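Local atomic coordinates of similar to hydroxylamine oxidoreductase (Kuenenia stuttgartiensis, PDB entry 6H5L), a protein that probably works as an oxidoreductase, a multi-heme c subunit of a large reductase complex from an anammox bacterium. Residues A[50-55]-A[59-64]; A[27-32]-A[145-150]. All coordinates share one frame; numbering follows the deposited sequence.

Contact 1: residues A[50-55]-A[59-64]; sequences LDMYWQ and HYEPME. With HEC (heme c), chain C.
Met52 and Tyr60 bring their CA atoms to 3.8 Å where the chain folds back after helix 51-54; Gln55 leaves that helix and takes the N-cap position of helix 56-59, its backbone O accepting from His59 N at 3.0 Å, with an angle of 135° at the hydrogen. Met52 runs extended along the returning backbone. Its CG rests on His59 O, its CB meets the Tyr60 ring at CD1 (4.0 Å), and its tip methyl CE reaches Glu61 CB at 3.6 Å, the two side chains passing at a slant. Glu61 itself turns its carboxylate to Leu34 N. Asp51 CB sits against His59 CD2 at 3.7 Å, in an oblique approach to the imidazole, whose ND1 is paired with Gly33 O. Beyond this packing the segments share one propionate of the chain C heme. Tyr53 OH donates to its O1A at 2.8 Å and Tyr60 OH to its O2A at 2.8 Å, each acceptor lying in the plane of its ring at the edge. For Tyr60, CG anti to the backbone N (chi1 -175°) carries the phenol out to that carboxylate. Met63 SD lies 3.4 Å from CHA of the same heme. Arg357 of the second subunit packs on both tyrosines and also bonds to this heme. Two donated hydroxyls, one per oxygen, would fix the carboxylate's rotation and probably favour its ionised form.

Contact 2: residues A[27-32]-A[145-150]; sequences VYKDNV and TGEVCG. With HEC (heme c), chain E.
Lys29 and Glu147 approach from opposite directions in a long salt bridge, with Lys29 NZ 3.7 Å from Glu147 OE2. The other oxygen is little farther, Glu147 OE1 standing 4.0 Å from Lys29 NZ. Lys29 spans the gap because it is fully stretched: from a first torsion of -175° onward the chain is straight. Glu147, likewise extended beyond CG, leans out from the first turn of helix 146-152. The stronger partners of both charged ends lie outside the two segments: Asp15 for Lys29 NZ, and Leu16 N for Glu147 OE2. With a methionine here in place of Lys29 the ammonium is gone, and the close carboxylates of Asp15 and Glu147 would probably be left without their shared positive partner. Thr145 is the N-cap of this helix, its OG1 accepting weakly from Glu147 N at 3.4 Å. Two residues after Glu147, Cys149 opens a CxxCH heme-binding motif of the multi-heme cytochrome family: its SG is covalently joined to CAB of the chain E heme at 1.8 Å, a thioether to the former vinyl group of the porphyrin. A chi1 of -44° turns SG to that heme. Val148 O passes 3.6 Å from the methyl CMC of the same heme. Beside the ion pair, Tyr17 packs on the Lys29 side chain and Asn57 of helix 56-59 on that of Glu147.

From the N terminus, segment 27-32, the first half of contact 2, takes in the end of helix 22-28 and the loop after it; the chain then reaches helix 51-54. Contact 1 closes a tight loop there, with just three residues, all helical, between its segments. The chain runs on through helix 69-73 and several further helices before segment 145-150 completes contact 2, a loop of 112 residues within which contact 1 is wholly enclosed. Their centres are about 12 Å apart and they touch: Asn31 ND2 probably bonds to Tyr60 O at 3.1 Å, and Val32 packs on His59. The N-terminal region is thus tied both to short helices 51-54 and 56-59 with the loop that follows, beside one heme, and to helix 146-152, which bears another.

Contact 1: residues A[50-55]-A[59-64]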
ATOM      1  N   LEU A  50      17.548  43.735  24.472  1.00 23.03           N
ATOM      2  CA  LEU A  50      16.746  42.527  24.328  1.00 24.08           C
ATOM      3  C   LEU A  50      15.968  42.164  25.586  1.00 24.07           C
ATOM      4  O   LEU A  50      15.185  41.208  25.552  1.00 20.56           O
ATOM      5  CB  LEU A  50      17.639  41.358  23.923  1.00 19.17           C
ATOM      6  CG  LEU A  50      18.222  41.432  22.513  1.00 20.41           C
ATOM      7  CD1 LEU A  50      19.517  40.649  22.441  1.00 18.76           C
ATOM      8  CD2 LEU A  50      17.218  40.905  21.499  1.00 22.06           C
ATOM      9  N   ASP A  51      16.159  42.892  26.689  1.00 26.28           N
ATOM     10  CA  ASP A  51      15.362  42.643  27.883  1.00 25.10           C
ATOM     11  C   ASP A  51      13.890  42.967  27.668  1.00 32.16           C
ATOM     12  O   ASP A  51      13.050  42.518  28.456  1.00 27.06           O
ATOM     13  CB  ASP A  51      15.918  43.441  29.062  1.00 24.18           C
ATOM     14  CG  ASP A  51      17.282  42.946  29.504  1.00 28.45           C
ATOM     15  OD1 ASP A  51      17.730  41.897  28.993  1.00 32.17           O
ATOM     16  OD2 ASP A  51      17.910  43.600  30.362  1.00 30.60           O
ATOM     17  N   MET A  52      13.562  43.744  26.629  1.00 25.63           N
ATOM     18  CA  MET A  52      12.172  43.861  26.201  1.00 23.68           C
ATOM     19  C   MET A  52      11.558  42.488  25.976  1.00 31.39           C
ATOM     20  O   MET A  52      10.400  42.244  26.343  1.00 32.11           O
ATOM     21  CB  MET A  52      12.073  44.681  24.913  1.00 26.20           C
ATOM     22  CG  MET A  52      12.374  46.159  25.035  1.00 27.16           C
ATOM     23  SD  MET A  52      12.060  46.961  23.449  1.00 22.45           S
ATOM     24  CE  MET A  52      12.435  48.665  23.834  1.00 44.56           C
ATOM     25  N   TYR A  53      12.324  41.580  25.370  1.00 29.12           N
ATOM     26  CA  TYR A  53      11.848  40.243  25.052  1.00 24.14           C
ATOM     27  C   TYR A  53      12.200  39.208  26.111  1.00 21.74           C
ATOM     28  O   TYR A  53      11.426  38.271  26.318  1.00 28.06           O
ATOM     29  CB  TYR A  53      12.410  39.796  23.697  1.00 22.61           C
ATOM     30  CG  TYR A  53      12.047  40.719  22.550  1.00 21.51           C
ATOM     31  CD1 TYR A  53      10.838  40.580  21.876  1.00 22.71           C
ATOM     32  CD2 TYR A  53      12.912  41.727  22.139  1.00 23.77           C
ATOM     33  CE1 TYR A  53      10.501  41.423  20.829  1.00 15.87           C
ATOM     34  CE2 TYR A  53      12.584  42.571  21.093  1.00 16.71           C
ATOM     35  CZ  TYR A  53      11.378  42.415  20.442  1.00 18.15           C
ATOM     36  OH  TYR A  53      11.052  43.257  19.402  1.00 24.83           O
ATOM     37  N   TRP A  54      13.337  39.354  26.799  1.00 25.05           N
ATOM     38  CA  TRP A  54      13.703  38.359  27.801  1.00 27.57           C
ATOM     39  C   TRP A  54      12.858  38.508  29.063  1.00 25.80           C
ATOM     40  O   TRP A  54      12.479  37.508  29.684  1.00 25.14           O
ATOM     41  CB  TRP A  54      15.193  38.451  28.140  1.00 22.21           C
ATOM     42  CG  TRP A  54      16.169  38.387  26.978  1.00 22.66           C
ATOM     43  CD1 TRP A  54      17.371  39.027  26.904  1.00 25.15           C
ATOM     44  CD2 TRP A  54      16.038  37.643  25.751  1.00 27.89           C
ATOM     45  NE1 TRP A  54      17.994  38.735  25.718  1.00 23.75           N
ATOM     46  CE2 TRP A  54      17.198  37.893  24.989  1.00 24.80           C
ATOM     47  CE3 TRP A  54      15.056  36.798  25.222  1.00 24.64           C
ATOM     48  CZ2 TRP A  54      17.402  37.330  23.730  1.00 21.31           C
ATOM     49  CZ3 TRP A  54      15.260  36.240  23.971  1.00 20.41           C
ATOM     50  CH2 TRP A  54      16.425  36.509  23.240  1.00 23.43           C
ATOM     51  N   GLN A  55      12.559  39.743  29.459  1.00 25.07           N
ATOM     52  CA  GLN A  55      11.797  40.027  30.678  1.00 28.08           C
ATOM     53  C   GLN A  55      10.752  41.080  30.345  1.00 29.50           C
ATOM     54  O   GLN A  55      10.922  42.270  30.641  1.00 29.41           O
ATOM     55  CB  GLN A  55      12.721  40.492  31.807  1.00 30.38           C
ATOM     56  CG  GLN A  55      12.055  40.605  33.163  1.00 26.66           C
ATOM     57  CD  GLN A  55      12.031  39.291  33.920  1.00 23.65           C
ATOM     58  OE1 GLN A  55      12.367  38.237  33.378  1.00 30.73           O
ATOM     59  NE2 GLN A  55      11.643  39.351  35.188  1.00 21.77           N
ATOM     60  N   HIS A  59      10.535  45.211  31.259  1.00 23.82           N
ATOM     61  CA  HIS A  59      11.322  45.966  30.292  1.00 27.39           C
ATOM     62  C   HIS A  59      10.721  46.111  28.899  1.00 22.54           C
ATOM     63  O   HIS A  59      11.359  46.739  28.046  1.00 21.39           O
ATOM     64  CB  HIS A  59      12.722  45.343  30.153  1.00 26.15           C
ATOM     65  CG  HIS A  59      13.575  45.497  31.374  1.00 30.94           C
ATOM     66  ND1 HIS A  59      13.875  46.726  31.921  1.00 25.94           N
ATOM     67  CD2 HIS A  59      14.199  44.578  32.149  1.00 25.20           C
ATOM     68  CE1 HIS A  59      14.640  46.557  32.985  1.00 29.71           C
ATOM     69  NE2 HIS A  59      14.855  45.263  33.142  1.00 30.31           N
ATOM     70  N   TYR A  60       9.541  45.564  28.626  1.00 29.65           N
ATOM     71  CA  TYR A  60       8.992  45.696  27.283  1.00 23.15           C
ATOM     72  C   TYR A  60       8.484  47.113  27.041  1.00 25.82           C
ATOM     73  O   TYR A  60       7.951  47.764  27.943  1.00 26.11           O
ATOM     74  CB  TYR A  60       7.864  44.692  27.045  1.00 29.17           C
ATOM     75  CG  TYR A  60       7.339  44.716  25.626  1.00 28.05           C
ATOM     76  CD1 TYR A  60       8.096  44.212  24.577  1.00 28.42           C
ATOM     77  CD2 TYR A  60       6.091  45.250  25.335  1.00 24.89           C
ATOM     78  CE1 TYR A  60       7.625  44.235  23.277  1.00 24.27           C
ATOM     79  CE2 TYR A  60       5.609  45.275  24.038  1.00 28.36           C
ATOM     80  CZ  TYR A  60       6.381  44.766  23.014  1.00 26.79           C
ATOM     81  OH  TYR A  60       5.911  44.787  21.721  1.00 27.09           O
ATOM     82  N   GLU A  61       8.665  47.591  25.814  1.00 24.86           N
ATOM     83  CA  GLU A  61       8.166  48.877  25.358  1.00 30.17           C
ATOM     84  C   GLU A  61       7.386  48.684  24.067  1.00 33.56           C
ATOM     85  O   GLU A  61       7.678  47.766  23.294  1.00 31.39           O
ATOM     86  CB  GLU A  61       9.311  49.872  25.122  1.00 28.28           C
ATOM     87  CG  GLU A  61      10.076  50.254  26.378  1.00 30.59           C
ATOM     88  CD  GLU A  61      11.230  51.194  26.091  1.00 32.95           C
ATOM     89  OE1 GLU A  61      11.428  51.548  24.910  1.00 22.32           O
ATOM     90  OE2 GLU A  61      11.940  51.580  27.043  1.00 35.48           O
ATOM     91  N   PRO A  62       6.392  49.531  23.808  1.00 39.87           N
ATOM     92  CA  PRO A  62       5.551  49.343  22.620  1.00 28.03           C
ATOM     93  C   PRO A  62       6.322  49.589  21.330  1.00 29.52           C
ATOM     94  O   PRO A  62       7.365  50.248  21.306  1.00 26.88           O
ATOM     95  CB  PRO A  62       4.436  50.383  22.802  1.00 30.62           C
ATOM     96  CG  PRO A  62       4.466  50.744  24.252  1.00 31.08           C
ATOM     97  CD  PRO A  62       5.900  50.626  24.661  1.00 28.65           C
ATOM     98  N   MET A  63       5.790  49.029  20.246  1.00 30.60           N
ATOM     99  CA  MET A  63       6.339  49.262  18.918  1.00 29.94           C
ATOM    100  C   MET A  63       6.289  50.748  18.569  1.00 33.06           C
ATOM    101  O   MET A  63       5.509  51.522  19.130  1.00 33.89           O
ATOM    102  CB  MET A  63       5.571  48.456  17.873  1.00 34.68           C
ATOM    103  CG  MET A  63       5.933  46.987  17.820  1.00 33.61           C
ATOM    104  SD  MET A  63       4.738  46.075  16.832  1.00 31.74           S
ATOM    105  CE  MET A  63       4.577  47.168  15.424  1.00 37.31           C
ATOM    106  N   GLU A  64       7.138  51.148  17.621  1.00 28.60           N
ATOM    107  CA  GLU A  64       7.261  52.550  17.255  1.00 34.15           C
ATOM    108  C   GLU A  64       7.133  52.829  15.763  1.00 44.68           C
ATOM    109  O   GLU A  64       7.115  54.004  15.382  1.00 50.50           O
ATOM    110  CB  GLU A  64       8.604  53.114  17.745  1.00 30.17           C
ATOM    111  CG  GLU A  64       8.855  52.915  19.231  1.00 43.11           C
ATOM    112  CD  GLU A  64      10.281  53.243  19.634  1.00 60.57           C
ATOM    113  OE1 GLU A  64      10.485  53.718  20.771  1.00 63.02           O
ATOM    114  OE2 GLU A  64      11.199  53.027  18.814  1.00 40.85           O
TER
HETATM  115 FE   HEC C 601       2.071  42.895  13.445  1.00 26.03          FE
HETATM  116  CHA HEC C 601       5.230  43.548  14.572  1.00 22.46           C
HETATM  117  CHB HEC C 601       1.423  41.090  16.297  1.00 28.48           C
HETATM  118  CHC HEC C 601      -1.220  42.721  12.575  1.00 28.03           C
HETATM  119  CHD HEC C 601       2.897  43.837  10.269  1.00 25.75           C
HETATM  120  NA  HEC C 601       3.119  42.431  15.139  1.00 16.57           N
HETATM  121  C1A HEC C 601       4.442  42.755  15.377  1.00 23.34           C
HETATM  122  C2A HEC C 601       4.845  42.120  16.619  1.00 27.32           C
HETATM  123  C3A HEC C 601       3.794  41.439  17.092  1.00 31.93           C
HETATM  124  C4A HEC C 601       2.687  41.621  16.173  1.00 25.04           C
HETATM  125  CMA HEC C 601       3.752  40.602  18.389  1.00 22.02           C
HETATM  126  CAA HEC C 601       6.249  42.216  17.261  1.00 20.49           C
HETATM  127  CBA HEC C 601       6.284  43.238  18.394  1.00 18.23           C
HETATM  128  CGA HEC C 601       7.711  43.382  18.861  1.00 26.40           C
HETATM  129  O1A HEC C 601       8.621  42.845  18.178  1.00 24.75           O
HETATM  130  O2A HEC C 601       7.942  44.034  19.912  1.00 26.07           O
HETATM  131  NB  HEC C 601       0.418  41.998  14.253  1.00 22.37           N
HETATM  132  C1B HEC C 601       0.345  41.425  15.507  1.00 25.10           C
HETATM  133  C2B HEC C 601      -1.055  41.253  15.842  1.00 25.48           C
HETATM  134  C3B HEC C 601      -1.784  41.696  14.809  1.00 29.18           C
HETATM  135  C4B HEC C 601      -0.872  42.178  13.792  1.00 26.14           C
HETATM  136  CMB HEC C 601      -1.579  40.632  17.157  1.00 27.93           C
HETATM  137  CAB HEC C 601      -3.325  41.720  14.690  1.00 19.12           C
HETATM  138  CBB HEC C 601      -3.949  42.725  15.684  1.00 34.87           C
HETATM  139  NC  HEC C 601       1.037  43.155  11.707  1.00 24.46           N
HETATM  140  C1C HEC C 601      -0.340  43.168  11.614  1.00 24.60           C
HETATM  141  C2C HEC C 601      -0.704  43.843  10.385  1.00 25.20           C
HETATM  142  C3C HEC C 601       0.430  44.050   9.686  1.00 23.18           C
HETATM  143  C4C HEC C 601       1.551  43.686  10.542  1.00 20.46           C
HETATM  144  CMC HEC C 601      -2.160  43.914   9.861  1.00 17.98           C
HETATM  145  CAC HEC C 601       0.559  44.667   8.269  1.00 26.76           C
HETATM  146  CBC HEC C 601      -0.048  46.086   8.195  1.00 20.09           C
HETATM  147  ND  HEC C 601       3.820  43.573  12.549  1.00 23.57           N
HETATM  148  C1D HEC C 601       3.904  43.954  11.211  1.00 20.75           C
HETATM  149  C2D HEC C 601       5.226  44.494  10.976  1.00 19.15           C
HETATM  150  C3D HEC C 601       5.959  44.407  12.322  1.00 22.32           C
HETATM  151  C4D HEC C 601       5.005  43.820  13.238  1.00 26.63           C
HETATM  152  CMD HEC C 601       5.783  45.046   9.648  1.00 11.11           C
HETATM  153  CAD HEC C 601       7.406  44.853  12.630  1.00 18.69           C
HETATM  154  CBD HEC C 601       7.352  46.127  13.467  1.00 17.96           C
HETATM  155  CGD HEC C 601       8.734  46.608  13.823  1.00 24.73           C
HETATM  156  O1D HEC C 601       8.835  47.626  14.556  1.00 27.05           O
HETATM  157  O2D HEC C 601       9.730  45.982  13.381  1.00 27.83           O

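Contact 2: residues A[27-32]-A[145-150]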
ATOM      1  N   VAL A  27      10.940  46.272  41.835  1.00 34.12           N
ATOM      2  CA  VAL A  27      12.211  46.241  41.120  1.00 32.76           C
ATOM      3  C   VAL A  27      12.301  45.090  40.134  1.00 29.61           C
ATOM      4  O   VAL A  27      13.325  44.962  39.447  1.00 28.08           O
ATOM      5  CB  VAL A  27      13.403  46.197  42.097  1.00 27.92           C
ATOM      6  CG1 VAL A  27      13.414  47.436  42.978  1.00 34.60           C
ATOM      7  CG2 VAL A  27      13.358  44.931  42.939  1.00 31.31           C
ATOM      8  N   TYR A  28      11.272  44.247  40.036  1.00 31.85           N
ATOM      9  CA  TYR A  28      11.341  43.107  39.130  1.00 30.32           C
ATOM     10  C   TYR A  28      10.124  42.997  38.217  1.00 34.33           C
ATOM     11  O   TYR A  28      10.240  42.494  37.095  1.00 33.52           O
ATOM     12  CB  TYR A  28      11.527  41.809  39.922  1.00 29.64           C
ATOM     13  CG  TYR A  28      12.973  41.510  40.261  1.00 30.54           C
ATOM     14  CD1 TYR A  28      13.898  41.249  39.258  1.00 26.14           C
ATOM     15  CD2 TYR A  28      13.411  41.486  41.579  1.00 34.46           C
ATOM     16  CE1 TYR A  28      15.222  40.976  39.557  1.00 33.86           C
ATOM     17  CE2 TYR A  28      14.736  41.212  41.889  1.00 27.82           C
ATOM     18  CZ  TYR A  28      15.635  40.957  40.873  1.00 34.91           C
ATOM     19  OH  TYR A  28      16.952  40.686  41.171  1.00 26.03           O
ATOM     20  N   LYS A  29       8.956  43.455  38.667  1.00 40.45           N
ATOM     21  CA  LYS A  29       7.753  43.364  37.844  1.00 37.88           C
ATOM     22  C   LYS A  29       7.278  44.699  37.292  1.00 33.93           C
ATOM     23  O   LYS A  29       6.884  44.764  36.125  1.00 32.76           O
ATOM     24  CB  LYS A  29       6.602  42.719  38.625  1.00 37.30           C
ATOM     25  CG  LYS A  29       5.370  42.485  37.754  1.00 45.58           C
ATOM     26  CD  LYS A  29       4.175  41.962  38.531  1.00 52.13           C
ATOM     27  CE  LYS A  29       2.998  41.730  37.589  1.00 63.60           C
ATOM     28  NZ  LYS A  29       1.784  41.221  38.283  1.00 63.26           N
ATOM     29  N   ASP A  30       7.288  45.758  38.102  1.00 26.97           N
ATOM     30  CA  ASP A  30       6.811  47.062  37.652  1.00 31.69           C
ATOM     31  C   ASP A  30       7.547  47.495  36.390  1.00 32.51           C
ATOM     32  O   ASP A  30       8.777  47.425  36.315  1.00 35.14           O
ATOM     33  CB  ASP A  30       6.986  48.102  38.758  1.00 36.01           C
ATOM     34  CG  ASP A  30       6.004  47.907  39.896  1.00 49.10           C
ATOM     35  OD1 ASP A  30       5.137  47.012  39.793  1.00 45.98           O
ATOM     36  OD2 ASP A  30       6.102  48.652  40.894  1.00 44.45           O
ATOM     37  N   ASN A  31       6.786  47.940  35.394  1.00 28.23           N
ATOM     38  CA  ASN A  31       7.340  48.184  34.065  1.00 29.09           C
ATOM     39  C   ASN A  31       8.074  49.515  34.045  1.00 33.54           C
ATOM     40  O   ASN A  31       7.464  50.579  33.922  1.00 46.03           O
ATOM     41  CB  ASN A  31       6.249  48.154  33.003  1.00 29.93           C
ATOM     42  CG  ASN A  31       6.798  48.372  31.600  1.00 28.10           C
ATOM     43  OD1 ASN A  31       6.810  49.494  31.093  1.00 27.59           O
ATOM     44  ND2 ASN A  31       7.262  47.296  30.971  1.00 21.49           N
ATOM     45  N   VAL A  32       9.396  49.451  34.173  1.00 34.01           N
ATOM     46  CA  VAL A  32      10.258  50.515  33.683  1.00 22.19           C
ATOM     47  C   VAL A  32      10.424  50.254  32.194  1.00 34.24           C
ATOM     48  O   VAL A  32      10.009  49.202  31.692  1.00 42.89           O
ATOM     49  CB  VAL A  32      11.614  50.548  34.412  1.00 36.75           C
ATOM     50  CG1 VAL A  32      11.404  50.669  35.912  1.00 26.35           C
ATOM     51  CG2 VAL A  32      12.426  49.309  34.078  1.00 34.61           C
ATOM     52  N   THR A 145       3.800  37.048  28.633  1.00 23.86           N
ATOM     53  CA  THR A 145       4.527  36.374  29.695  1.00 26.02           C
ATOM     54  C   THR A 145       3.785  35.104  30.092  1.00 23.36           C
ATOM     55  O   THR A 145       2.724  34.783  29.556  1.00 32.08           O
ATOM     56  CB  THR A 145       4.700  37.283  30.908  1.00 26.70           C
ATOM     57  OG1 THR A 145       3.411  37.639  31.415  1.00 37.74           O
ATOM     58  CG2 THR A 145       5.452  38.546  30.511  1.00 23.19           C
ATOM     59  N   GLY A 146       4.352  34.373  31.052  1.00 26.72           N
ATOM     60  CA  GLY A 146       3.715  33.182  31.571  1.00 21.93           C
ATOM     61  C   GLY A 146       2.370  33.456  32.211  1.00 27.82           C
ATOM     62  O   GLY A 146       1.540  32.545  32.322  1.00 30.44           O
ATOM     63  N   GLU A 147       2.133  34.700  32.629  1.00 28.45           N
ATOM     64  CA  GLU A 147       0.855  35.079  33.220  1.00 26.49           C
ATOM     65  C   GLU A 147      -0.275  35.041  32.197  1.00 34.03           C
ATOM     66  O   GLU A 147      -1.413  34.708  32.548  1.00 33.74           O
ATOM     67  CB  GLU A 147       0.973  36.466  33.849  1.00 25.30           C
ATOM     68  CG  GLU A 147       2.146  36.588  34.821  1.00 35.88           C
ATOM     69  CD  GLU A 147       2.172  37.916  35.549  1.00 47.28           C
ATOM     70  OE1 GLU A 147       1.686  38.908  34.969  1.00 49.97           O
ATOM     71  OE2 GLU A 147       2.671  37.966  36.697  1.00 45.09           O
ATOM     72  N   VAL A 148       0.013  35.375  30.939  1.00 26.16           N
ATOM     73  CA  VAL A 148      -0.988  35.227  29.887  1.00 24.27           C
ATOM     74  C   VAL A 148      -1.227  33.751  29.590  1.00 27.31           C
ATOM     75  O   VAL A 148      -2.373  33.299  29.482  1.00 30.39           O
ATOM     76  CB  VAL A 148      -0.555  35.992  28.623  1.00 28.45           C
ATOM     77  CG1 VAL A 148      -1.505  35.702  27.466  1.00 20.58           C
ATOM     78  CG2 VAL A 148      -0.490  37.481  28.902  1.00 31.28           C
ATOM     79  N   CYS A 149      -0.144  32.982  29.443  1.00 28.85           N
ATOM     80  CA  CYS A 149      -0.269  31.548  29.203  1.00 28.20           C
ATOM     81  C   CYS A 149      -1.023  30.862  30.335  1.00 29.54           C
ATOM     82  O   CYS A 149      -1.866  29.989  30.093  1.00 29.94           O
ATOM     83  CB  CYS A 149       1.116  30.925  29.027  1.00 16.42           C
ATOM     84  SG  CYS A 149       2.259  31.848  27.976  1.00 20.42           S
ATOM     85  N   GLY A 150      -0.738  31.247  31.582  1.00 28.92           N
ATOM     86  CA  GLY A 150      -1.440  30.684  32.723  1.00 29.12           C
ATOM     87  C   GLY A 150      -2.927  30.967  32.735  1.00 32.64           C
ATOM     88  O   GLY A 150      -3.675  30.285  33.446  1.00 30.27           O
TER
HETATM   89 FE   HEC E 603      -1.572  26.941  24.846  1.00 26.17          FE
HETATM   90  CHA HEC E 603      -1.925  23.899  23.344  1.00 24.88           C
HETATM   91  CHB HEC E 603       1.728  26.238  25.503  1.00 29.92           C
HETATM   92  CHC HEC E 603      -1.106  30.141  26.016  1.00 31.60           C
HETATM   93  CHD HEC E 603      -4.963  27.402  24.945  1.00 26.76           C
HETATM   94  NA  HEC E 603      -0.318  25.363  24.468  1.00 19.91           N
HETATM   95  C1A HEC E 603      -0.679  24.173  23.868  1.00 27.15           C
HETATM   96  C2A HEC E 603       0.474  23.287  23.906  1.00 24.87           C
HETATM   97  C3A HEC E 603       1.475  23.943  24.501  1.00 29.58           C
HETATM   98  C4A HEC E 603       0.999  25.258  24.869  1.00 23.95           C
HETATM   99  CMA HEC E 603       2.896  23.397  24.763  1.00 20.10           C
HETATM  100  CAA HEC E 603       0.562  21.848  23.349  1.00 16.23           C
HETATM  101  CBA HEC E 603       0.325  21.864  21.840  1.00 18.87           C
HETATM  102  CGA HEC E 603       0.933  20.641  21.203  1.00 25.47           C
HETATM  103  O1A HEC E 603       1.656  19.893  21.909  1.00 22.26           O
HETATM  104  O2A HEC E 603       0.701  20.416  19.988  1.00 33.98           O
HETATM  105  NB  HEC E 603       0.001  27.971  25.701  1.00 30.48           N
HETATM  106  C1B HEC E 603       1.311  27.536  25.699  1.00 26.13           C
HETATM  107  C2B HEC E 603       2.167  28.682  25.929  1.00 25.05           C
HETATM  108  C3B HEC E 603       1.385  29.757  26.082  1.00 24.17           C
HETATM  109  C4B HEC E 603       0.007  29.334  25.934  1.00 25.01           C
HETATM  110  CMB HEC E 603       3.707  28.623  26.015  1.00 18.92           C
HETATM  111  CAB HEC E 603       1.833  31.209  26.349  1.00 18.78           C
HETATM  112  CBB HEC E 603       2.538  31.794  25.108  1.00 20.52           C
HETATM  113  NC  HEC E 603      -2.800  28.469  25.422  1.00 28.38           N
HETATM  114  C1C HEC E 603      -2.408  29.741  25.796  1.00 37.90           C
HETATM  115  C2C HEC E 603      -3.568  30.613  25.720  1.00 28.33           C
HETATM  116  C3C HEC E 603      -4.641  29.813  25.623  1.00 30.73           C
HETATM  117  C4C HEC E 603      -4.175  28.476  25.302  1.00 26.31           C
HETATM  118  CMC HEC E 603      -3.587  32.044  26.308  1.00 23.85           C
HETATM  119  CAC HEC E 603      -6.128  30.247  25.613  1.00 18.83           C
HETATM  120  CBC HEC E 603      -6.497  30.889  24.257  1.00 32.67           C
HETATM  121  ND  HEC E 603      -3.197  25.831  24.216  1.00 28.67           N
HETATM  122  C1D HEC E 603      -4.524  26.208  24.408  1.00 25.50           C
HETATM  123  C2D HEC E 603      -5.377  25.135  23.953  1.00 23.10           C
HETATM  124  C3D HEC E 603      -4.429  24.038  23.451  1.00 25.36           C
HETATM  125  C4D HEC E 603      -3.096  24.559  23.655  1.00 25.66           C
HETATM  126  CMD HEC E 603      -6.919  25.104  23.968  1.00 25.65           C
HETATM  127  CAD HEC E 603      -4.819  22.666  22.857  1.00 19.96           C
HETATM  128  CBD HEC E 603      -5.119  21.679  23.981  1.00 26.45           C
HETATM  129  CGD HEC E 603      -3.892  21.460  24.828  1.00 36.11           C
HETATM  130  O1D HEC E 603      -3.815  22.047  25.938  1.00 38.80           O
HETATM  131  O2D HEC E 603      -2.990  20.701  24.390  1.00 30.81           O